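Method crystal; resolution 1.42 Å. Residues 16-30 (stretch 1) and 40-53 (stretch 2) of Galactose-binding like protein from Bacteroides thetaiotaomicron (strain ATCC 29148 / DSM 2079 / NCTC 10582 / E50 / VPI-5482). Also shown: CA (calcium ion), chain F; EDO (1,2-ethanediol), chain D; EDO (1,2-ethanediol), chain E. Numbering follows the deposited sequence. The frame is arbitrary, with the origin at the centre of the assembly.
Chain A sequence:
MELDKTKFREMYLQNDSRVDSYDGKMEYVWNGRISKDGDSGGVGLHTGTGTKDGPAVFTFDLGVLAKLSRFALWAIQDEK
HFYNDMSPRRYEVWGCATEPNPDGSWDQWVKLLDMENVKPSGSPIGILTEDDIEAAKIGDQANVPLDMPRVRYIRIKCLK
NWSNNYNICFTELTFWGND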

ATOM      1  N   ASP A  16       3.194 -11.679  -1.905  1.00  8.78           N
ATOM      2  CA  ASP A  16       3.917 -10.868  -0.937  1.00  8.40           C
ATOM      3  C   ASP A  16       3.252 -10.999   0.435  1.00  7.18           C
ATOM      4  O   ASP A  16       2.054 -11.253   0.546  1.00  9.00           O
ATOM      5  CB  ASP A  16       3.923  -9.396  -1.338  1.00  6.88           C
ATOM      6  CG  ASP A  16       4.879  -9.042  -2.482  1.00  7.29           C
ATOM      7  OD1 ASP A  16       5.704  -9.914  -2.864  1.00  9.10           O
ATOM      8  OD2 ASP A  16       4.956  -7.860  -2.840  1.00  7.74           O
ATOM      9  N   SER A  17       4.052 -10.804   1.502  1.00  7.94           N
ATOM     10  CA  SER A  17       3.532 -10.818   2.864  1.00  6.45           C
ATOM     11  C   SER A  17       2.810  -9.487   3.118  1.00  7.66           C
ATOM     12  O   SER A  17       3.314  -8.420   2.783  1.00  9.76           O
ATOM     13  CB  SER A  17       4.687 -10.935   3.831  1.00  9.91           C
ATOM     14  OG  SER A  17       5.287 -12.234   3.697  1.00 14.31           O
ATOM     15  N   ARG A  18       1.668  -9.562   3.804  1.00  7.98           N
ATOM     16  CA  ARG A  18       1.083  -8.357   4.350  1.00  9.11           C
ATOM     17  C   ARG A  18       1.955  -7.870   5.509  1.00  8.90           C
ATOM     18  O   ARG A  18       2.595  -8.677   6.212  1.00 10.09           O
ATOM     19  CB  ARG A  18      -0.339  -8.624   4.852  1.00 12.12           C
ATOM     20  CG  ARG A  18      -1.233  -8.919   3.661  1.00 17.16           C
ATOM     21  CD  ARG A  18      -2.672  -8.996   4.037  1.00 18.90           C
ATOM     22  NE  ARG A  18      -3.519  -9.305   2.895  1.00 21.99           N
ATOM     23  CZ  ARG A  18      -4.329  -8.496   2.257  1.00 14.95           C
ATOM     24  NH1 ARG A  18      -4.272  -7.187   2.467  1.00 16.62           N
ATOM     25  NH2 ARG A  18      -5.099  -9.010   1.338  1.00 21.13           N
ATOM     26  N   VAL A  19       2.046  -6.540   5.673  1.00  7.60           N
ATOM     27  CA  VAL A  19       2.995  -6.002   6.660  1.00  6.82           C
ATOM     28  C   VAL A  19       2.285  -5.088   7.667  1.00  7.16           C
ATOM     29  O   VAL A  19       2.896  -4.151   8.231  1.00  7.61           O
ATOM     30  CB  VAL A  19       4.185  -5.257   5.988  1.00  7.13           C
ATOM     31  CG1 VAL A  19       5.002  -6.203   5.058  1.00  8.30           C
ATOM     32  CG2 VAL A  19       3.695  -4.063   5.125  1.00  8.59           C
ATOM     33  N   ASP A  20       0.972  -5.307   7.845  1.00  8.49           N
ATOM     34  CA  ASP A  20       0.115  -4.367   8.582  1.00  8.39           C
ATOM     35  C   ASP A  20      -0.346  -4.890   9.944  1.00  8.94           C
ATOM     36  O   ASP A  20      -1.313  -4.365  10.485  1.00 11.27           O
ATOM     37  CB  ASP A  20      -1.049  -3.894   7.693  1.00  8.89           C
ATOM     38  CG  ASP A  20      -0.543  -3.183   6.426  1.00 12.34           C
ATOM     39  OD1 ASP A  20       0.619  -2.815   6.265  1.00 13.49           O
ATOM     40  OD2 ASP A  20      -1.371  -2.953   5.577  1.00 22.97           O
ATOM     41  N   SER A  21       0.414  -5.827  10.525  1.00  7.58           N
ATOM     42  CA  SER A  21       0.082  -6.278  11.872  1.00  9.54           C
ATOM     43  C   SER A  21       0.464  -5.160  12.866  1.00  9.65           C
ATOM     44  O   SER A  21       1.329  -4.333  12.618  1.00  9.82           O
ATOM     45  CB  SER A  21       0.767  -7.596  12.173  1.00 10.83           C
ATOM     46  OG  SER A  21       0.297  -8.617  11.307  1.00 12.09           O
ATOM     47  N   TYR A  22      -0.194  -5.149  14.032  1.00 10.93           N
ATOM     48  CA  TYR A  22       0.146  -4.205  15.104  1.00 11.77           C
ATOM     49  C   TYR A  22       0.031  -2.758  14.649  1.00 10.98           C
ATOM     50  O   TYR A  22       0.878  -1.903  14.989  1.00 13.10           O
ATOM     51  CB  TYR A  22       1.500  -4.490  15.739  1.00 12.53           C
ATOM     52  CG  TYR A  22       1.476  -5.824  16.411  1.00 11.87           C
ATOM     53  CD1 TYR A  22       0.966  -5.953  17.691  1.00 14.44           C
ATOM     54  CD2 TYR A  22       1.979  -6.937  15.769  1.00 12.91           C
ATOM     55  CE1 TYR A  22       0.947  -7.186  18.312  1.00 15.36           C
ATOM     56  CE2 TYR A  22       1.997  -8.173  16.397  1.00 14.70           C
ATOM     57  CZ  TYR A  22       1.465  -8.307  17.669  1.00 14.41           C
ATOM     58  OH  TYR A  22       1.383  -9.535  18.276  1.00 17.39           O
ATOM     59  N   ASP A  23      -0.985  -2.517  13.792  1.00 12.33           N
ATOM     60  CA  ASP A  23      -1.193  -1.146  13.288  1.00 14.27           C
ATOM     61  C   ASP A  23       0.003  -0.685  12.447  1.00 11.99           C
ATOM     62  O   ASP A  23       0.228   0.518  12.302  1.00 16.76           O
ATOM     63  CB  ASP A  23      -1.423  -0.123  14.439  1.00 16.11           C
ATOM     64  CG  ASP A  23      -2.696  -0.379  15.194  1.00 25.99           C
ATOM     65  OD1 ASP A  23      -3.680  -0.797  14.556  1.00 26.24           O
ATOM     66  OD2 ASP A  23      -2.700  -0.074  16.401  1.00 36.68           O
ATOM     67  N   GLY A  24       0.705  -1.639  11.841  1.00  9.62           N
ATOM     68  CA  GLY A  24       1.820  -1.290  10.966  1.00  9.68           C
ATOM     69  C   GLY A  24       1.360  -0.890   9.578  1.00  8.48           C
ATOM     70  O   GLY A  24       0.203  -1.063   9.220  1.00 11.37           O
ATOM     71  N   LYS A  25       2.297  -0.322   8.819  1.00  7.28           N
ATOM     72  CA  LYS A  25       2.044   0.067   7.432  1.00  6.75           C
ATOM     73  C   LYS A  25       3.399   0.253   6.785  1.00  5.91           C
ATOM     74  O   LYS A  25       4.386   0.697   7.378  1.00  5.79           O
ATOM     75  CB  LYS A  25       1.346   1.455   7.360  1.00  8.36           C
ATOM     76  CG  LYS A  25       0.662   1.606   6.012  1.00  9.89           C
ATOM     77  CD  LYS A  25      -0.587   0.781   5.825  1.00 11.02           C
ATOM     78  CE  LYS A  25      -1.073   0.936   4.361  1.00 11.50           C
ATOM     79  NZ  LYS A  25      -0.053   0.608   3.290  1.00 10.12           N
HETATM   80  N   MSE A  26       3.503  -0.163   5.518  1.00  5.90           N
HETATM   81  CA  MSE A  26       4.783  -0.140   4.845  1.00  6.93           C
HETATM   82  C   MSE A  26       5.350   1.292   4.850  1.00  6.41           C
HETATM   83  O   MSE A  26       6.558   1.480   5.012  1.00  6.61           O
HETATM   84  CB  MSE A  26       4.729  -0.704   3.407  1.00  8.13           C
HETATM   85  CG  MSE A  26       6.222  -0.998   2.954  1.00  5.74           C
HETATM   86 SE   MSE A  26       6.275  -1.652   1.103  0.68  2.18          SE
HETATM   87  CE  MSE A  26       5.204  -3.308   1.343  1.00  7.44           C
ATOM     88  N   GLU A  27       4.457   2.318   4.613  1.00  6.11           N
ATOM     89  CA  GLU A  27       4.939   3.686   4.478  1.00  6.95           C
ATOM     90  C   GLU A  27       5.615   4.141   5.773  1.00  6.68           C
ATOM     91  O   GLU A  27       6.341   5.106   5.748  1.00  7.82           O
ATOM     92  CB  GLU A  27       3.734   4.600   4.199  1.00  7.71           C
ATOM     93  CG  GLU A  27       3.120   4.475   2.781  1.00  7.49           C
ATOM     94  CD  GLU A  27       2.195   3.326   2.518  1.00  7.44           C
ATOM     95  OE1 GLU A  27       1.932   2.448   3.398  1.00  9.10           O
ATOM     96  OE2 GLU A  27       1.619   3.365   1.371  1.00  8.28           O
ATOM     97  N   TYR A  28       5.354   3.454   6.897  1.00  6.17           N
ATOM     98  CA  TYR A  28       6.007   3.883   8.127  1.00  5.85           C
ATOM     99  C   TYR A  28       7.510   3.604   8.161  1.00  6.43           C
ATOM    100  O   TYR A  28       8.182   4.155   9.079  1.00  7.32           O
ATOM    101  CB  TYR A  28       5.295   3.215   9.330  1.00  6.97           C
ATOM    102  CG  TYR A  28       3.836   3.580   9.531  1.00  6.26           C
ATOM    103  CD1 TYR A  28       3.264   4.726   8.964  1.00  8.10           C
ATOM    104  CD2 TYR A  28       3.009   2.746  10.268  1.00  7.37           C
ATOM    105  CE1 TYR A  28       1.924   4.997   9.166  1.00  8.91           C
ATOM    106  CE2 TYR A  28       1.668   3.029  10.534  1.00  8.80           C
ATOM    107  CZ  TYR A  28       1.162   4.195  10.023  1.00  8.22           C
ATOM    108  OH  TYR A  28      -0.178   4.435  10.166  1.00 11.32           O
ATOM    109  N   VAL A  29       8.020   2.754   7.228  1.00  6.69           N
ATOM    110  CA  VAL A  29       9.466   2.497   7.235  1.00  5.92           C
ATOM    111  C   VAL A  29      10.194   3.454   6.294  1.00  5.41           C
ATOM    112  O   VAL A  29      11.391   3.350   6.164  1.00  5.80           O
ATOM    113  CB  VAL A  29       9.841   1.033   6.984  1.00  5.22           C
ATOM    114  CG1 VAL A  29       9.154   0.125   8.004  1.00  7.18           C
ATOM    115  CG2 VAL A  29       9.639   0.572   5.536  1.00  6.56           C
ATOM    116  N   TRP A  30       9.502   4.468   5.696  1.00  5.98           N
ATOM    117  CA  TRP A  30      10.180   5.570   5.016  1.00  4.64           C
ATOM    118  C   TRP A  30       9.584   6.929   5.405  1.00  6.13           C
ATOM    119  O   TRP A  30       9.612   7.826   4.602  1.00  7.36           O
ATOM    120  CB  TRP A  30      10.283   5.312   3.497  1.00  6.84           C
ATOM    121  CG  TRP A  30       8.950   5.151   2.829  1.00  5.75           C
ATOM    122  CD1 TRP A  30       8.062   6.136   2.518  1.00  7.17           C
ATOM    123  CD2 TRP A  30       8.466   3.927   2.228  1.00  5.18           C
ATOM    124  NE1 TRP A  30       6.984   5.598   1.812  1.00  7.43           N
ATOM    125  CE2 TRP A  30       7.212   4.242   1.584  1.00  6.05           C
ATOM    126  CE3 TRP A  30       8.954   2.597   2.153  1.00  6.02           C
ATOM    127  CZ2 TRP A  30       6.458   3.314   0.892  1.00  7.02           C
ATOM    128  CZ3 TRP A  30       8.203   1.692   1.429  1.00  6.27           C
ATOM    129  CH2 TRP A  30       7.013   2.048   0.797  1.00  5.84           C
ATOM    130  N   SER A  40       4.144   8.112  18.457  1.00 15.00           N
ATOM    131  CA  SER A  40       3.094   8.574  17.519  1.00 15.58           C
ATOM    132  C   SER A  40       3.662   8.567  16.091  1.00 15.91           C
ATOM    133  O   SER A  40       4.864   8.481  15.873  1.00 18.46           O
ATOM    134  CB  SER A  40       2.614   9.975  17.923  1.00 20.23           C
ATOM    135  OG  SER A  40       3.659  10.908  17.668  1.00 22.29           O
ATOM    136  N   GLY A  41       2.787   8.601  15.095  1.00 19.76           N
ATOM    137  CA  GLY A  41       3.182   8.850  13.698  1.00 14.71           C
ATOM    138  C   GLY A  41       3.530   7.572  12.931  1.00 14.61           C
ATOM    139  O   GLY A  41       4.055   7.702  11.786  1.00 19.87           O
ATOM    140  N   GLY A  42       3.153   6.356  13.455  1.00 11.89           N
ATOM    141  CA  GLY A  42       3.340   5.088  12.706  1.00 10.26           C
ATOM    142  C   GLY A  42       4.743   4.552  13.032  1.00  8.18           C
ATOM    143  O   GLY A  42       5.743   5.164  12.668  1.00 11.78           O
ATOM    144  N   VAL A  43       4.776   3.425  13.743  1.00  9.15           N
ATOM    145  CA  VAL A  43       6.037   2.889  14.265  1.00  8.31           C
ATOM    146  C   VAL A  43       6.856   2.102  13.257  1.00  8.08           C
ATOM    147  O   VAL A  43       8.097   2.139  13.295  1.00  9.05           O
ATOM    148  CB  VAL A  43       5.740   2.045  15.538  1.00  9.77           C
ATOM    149  CG1 VAL A  43       6.928   1.263  16.070  1.00 11.23           C
ATOM    150  CG2 VAL A  43       5.114   2.958  16.635  1.00 15.41           C
ATOM    151  N   GLY A  44       6.185   1.348  12.394  1.00  7.53           N
ATOM    152  CA  GLY A  44       6.966   0.536  11.477  1.00  7.93           C
ATOM    153  C   GLY A  44       6.039  -0.405  10.720  1.00  5.59           C
ATOM    154  O   GLY A  44       4.809  -0.168  10.632  1.00  7.54           O
ATOM    155  N   LEU A  45       6.609  -1.470  10.144  1.00  6.36           N
ATOM    156  CA  LEU A  45       5.832  -2.499   9.520  1.00  6.61           C
ATOM    157  C   LEU A  45       6.028  -3.783  10.299  1.00  6.35           C
ATOM    158  O   LEU A  45       7.015  -3.940  11.064  1.00  7.12           O
ATOM    159  CB  LEU A  45       6.125  -2.652   8.017  1.00  6.92           C
ATOM    160  CG  LEU A  45       7.510  -3.200   7.616  1.00  6.51           C
ATOM    161  CD1 LEU A  45       7.667  -4.710   7.828  1.00  7.23           C
ATOM    162  CD2 LEU A  45       7.769  -2.883   6.129  1.00  7.44           C
ATOM    163  N   HIS A  46       5.052  -4.681  10.145  1.00  7.54           N
ATOM    164  CA  HIS A  46       5.111  -5.913  10.919  1.00  8.16           C
ATOM    165  C   HIS A  46       4.282  -6.989  10.238  1.00  7.64           C
ATOM    166  O   HIS A  46       3.107  -6.760   9.964  1.00  8.31           O
ATOM    167  CB  HIS A  46       4.535  -5.621  12.328  1.00  8.34           C
ATOM    168  CG  HIS A  46       4.895  -6.639  13.344  1.00  9.62           C
ATOM    169  ND1 HIS A  46       4.740  -8.035  13.156  1.00  9.37           N
ATOM    170  CD2 HIS A  46       5.381  -6.441  14.598  1.00 10.52           C
ATOM    171  CE1 HIS A  46       5.164  -8.611  14.289  1.00 11.51           C
ATOM    172  NE2 HIS A  46       5.558  -7.660  15.154  1.00 12.53           N
ATOM    173  N   THR A  47       4.874  -8.160   9.911  1.00  6.91           N
ATOM    174  CA  THR A  47       4.115  -9.210   9.225  1.00  8.00           C
ATOM    175  C   THR A  47       3.330 -10.117  10.160  1.00  8.50           C
ATOM    176  O   THR A  47       2.641 -11.013   9.652  1.00 11.39           O
ATOM    177  CB  THR A  47       5.068 -10.107   8.417  1.00  6.97           C
ATOM    178  OG1 THR A  47       6.012 -10.766   9.267  1.00  8.26           O
ATOM    179  CG2 THR A  47       5.851  -9.322   7.375  1.00  7.72           C
ATOM    180  N   GLY A  48       3.408  -9.865  11.495  1.00  9.11           N
ATOM    181  CA  GLY A  48       2.687 -10.716  12.434  1.00  9.45           C
ATOM    182  C   GLY A  48       3.583 -11.832  12.985  1.00  9.56           C
ATOM    183  O   GLY A  48       4.821 -11.796  12.914  1.00  9.94           O
ATOM    184  N   THR A  49       2.923 -12.842  13.565  1.00 10.31           N
ATOM    185  CA  THR A  49       3.606 -13.980  14.197  1.00 10.34           C
ATOM    186  C   THR A  49       3.025 -15.292  13.715  1.00 11.20           C
ATOM    187  O   THR A  49       3.360 -16.297  14.290  1.00 12.73           O
ATOM    188  CB  THR A  49       3.506 -13.892  15.723  1.00 11.01           C
ATOM    189  OG1 THR A  49       2.137 -13.789  16.136  1.00 13.30           O
ATOM    190  CG2 THR A  49       4.182 -12.645  16.257  1.00 12.15           C
ATOM    191  N   GLY A  50       2.174 -15.297  12.698  1.00 11.74           N
ATOM    192  CA  GLY A  50       1.729 -16.562  12.103  1.00 13.15           C
ATOM    193  C   GLY A  50       2.887 -17.294  11.418  1.00 11.60           C
ATOM    194  O   GLY A  50       3.863 -16.689  10.948  1.00 11.88           O
ATOM    195  N   THR A  51       2.782 -18.621  11.330  1.00 11.84           N
ATOM    196  CA  THR A  51       3.879 -19.376  10.746  1.00 11.83           C
ATOM    197  C   THR A  51       3.754 -19.266   9.235  1.00 12.50           C
ATOM    198  O   THR A  51       2.670 -19.490   8.703  1.00 16.39           O
ATOM    199  CB  THR A  51       3.773 -20.861  11.102  1.00 10.97           C
ATOM    200  OG1 THR A  51       3.966 -20.877  12.537  1.00 13.48           O
ATOM    201  CG2 THR A  51       4.756 -21.714  10.339  1.00 13.66           C
ATOM    202  N   LYS A  52       4.848 -18.851   8.571  1.00 11.85           N
ATOM    203  CA  LYS A  52       4.884 -18.764   7.123  1.00 11.33           C
ATOM    204  C   LYS A  52       5.511 -19.996   6.496  1.00 11.62           C
ATOM    205  O   LYS A  52       6.404 -20.584   7.117  1.00 14.74           O
ATOM    206  CB  LYS A  52       5.589 -17.472   6.660  1.00 12.38           C
ATOM    207  CG  LYS A  52       4.840 -16.212   7.089  1.00 10.04           C
ATOM    208  CD  LYS A  52       5.529 -14.932   6.603  1.00 13.13           C
ATOM    209  CE  LYS A  52       4.721 -13.665   6.890  1.00 11.76           C
ATOM    210  NZ  LYS A  52       3.427 -13.699   6.146  1.00 13.48           N
ATOM    211  N   ASP A  53       5.181 -20.218   5.223  1.00 13.61           N
ATOM    212  CA  ASP A  53       5.753 -21.312   4.429  1.00 14.85           C
ATOM    213  C   ASP A  53       7.205 -21.050   3.993  1.00 15.11           C
ATOM    214  O   ASP A  53       7.921 -21.972   3.571  1.00 21.08           O
ATOM    215  CB  ASP A  53       4.945 -21.632   3.147  1.00 20.50           C
ATOM    216  CG  ASP A  53       3.656 -22.336   3.441  1.00 32.42           C
ATOM    217  OD1 ASP A  53       3.470 -22.812   4.602  1.00 37.25           O
ATOM    218  OD2 ASP A  53       2.851 -22.444   2.494  1.00 46.39           O
TER
HETATM  219 CA    CA F 404       9.850   4.951  10.399  1.00  8.73          CA
HETATM  220  C1  EDO D 402       4.107  -1.996  13.544  1.00 17.34           C
HETATM  221  O1  EDO D 402       3.387  -0.990  14.234  1.00 27.04           O
HETATM  222  C2  EDO D 402       5.330  -2.136  14.300  1.00 17.47           C
HETATM  223  O2  EDO D 402       5.031  -2.916  15.437  1.00 28.25           O
HETATM  224  C1  EDO E 403       5.330  -9.845  18.177  1.00 22.77           C
HETATM  225  O1  EDO E 403       5.972  -8.722  17.628  1.00 23.38           O
HETATM  226  C2  EDO E 403       5.286  -9.769  19.688  1.00 27.45           C
HETATM  227  O2  EDO E 403       4.948  -8.451  19.889  1.00 35.02           O
HETATM  228  O   HOH W   1       2.153 -11.280   6.896  1.00 12.15           O
HETATM  229  O   HOH W   2       0.917 -11.270  16.366  1.00 18.98           O
HETATM  230  O   HOH W   3       2.412   1.723  14.056  1.00 28.95           O
HETATM  231  O   HOH W   4       8.523   5.174  12.325  1.00  9.40           O

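Stretch 2 meets stretch 1 first through a run of glycines. Gly 41 and Gly 42 both have positive phi, a backbone conformation that favours glycine, and Gly 42 sets its CA over one face of the Tyr 28 ring. Its CA stands 3.3 Å from the centroid of the Tyr 28 ring, 10° off the ring normal, in a CH-pi contact over the face. The fit depends on the absence of a side chain: an ideal CB on Gly 42 would lie 2.3 Å from Tyr 28 CD1. Tyr 28 O binds the calcium ion at 2.3 Å. Water 4, also a calcium ligand, donates to Gly 42 O at 2.8 Å, so that the metal site is tied to both stretches.

Val 43 turns its side chain away from stretch 1, and its link is made by solvent. Water 3 accepts from Val 43 N at 2.9 Å and donates to Asp 23 O at 3.0 Å. At Gly 44 backbone-to-backbone hydrogen bonding begins: Lys 25 N donates to Gly 44 O at 3.1 Å. The same oxygen, Gly 44 O, approaches the edge of the Tyr 28 ring, 3.4 Å from CD2. Close packing here also involves Gly 24, whose CA is 3.2 Å from Gly 44 O; an ideal CB on Gly 24 would be tight against stretch 2 and would clash with Ser 21 O of its own stretch.

Leu 45 has the largest area covered by the other stretch and supplies the apolar centre of the contact. Its CB lies 3.8 Å from Val 19 CB, its CG 3.7 Å from Val 29 CG1, and its CD2 4.0 Å from CG of the selenomethionine Met 26.

His 46 pairs with Asp 20 in a single beta bridge, although the hydrogen bonds are made by the neighbours of Asp 20. His 46 N donates to Val 19 O at 2.9 Å, almost linearly at 177°, and Ser 21 N donates to His 46 O at 2.9 Å. The imidazole is held at both nitrogens: Gly 48 N donates to His 46 ND1 at 2.8 Å, while His 46 NE2 donates to O1 of a 1,2-ethanediol (chain E) at 2.7 Å. Tyr 22 CD2 sits over one face of the imidazole, 3.6 Å from His 46 CD2, with the two ring planes inclined at 47°.

Beyond the bridge, Thr 47 CA makes a CA-H...O contact with Arg 18 O at 3.4 Å. At Gly 48, an ideal CB would clash with Ser 21 OG, 3.0 Å away. Water 2 joins Thr 49 OG1, at 2.8 Å, to Tyr 22 OH, at 2.6 Å. Finally, Lys 52 reaches back: its NZ forms a weak hydrogen bond to Ser 17 OG at 3.4 Å and donates to water 1 at 2.8 Å, which in turn donates to Arg 18 O at 2.7 Å and Thr 47 O at 2.8 Å.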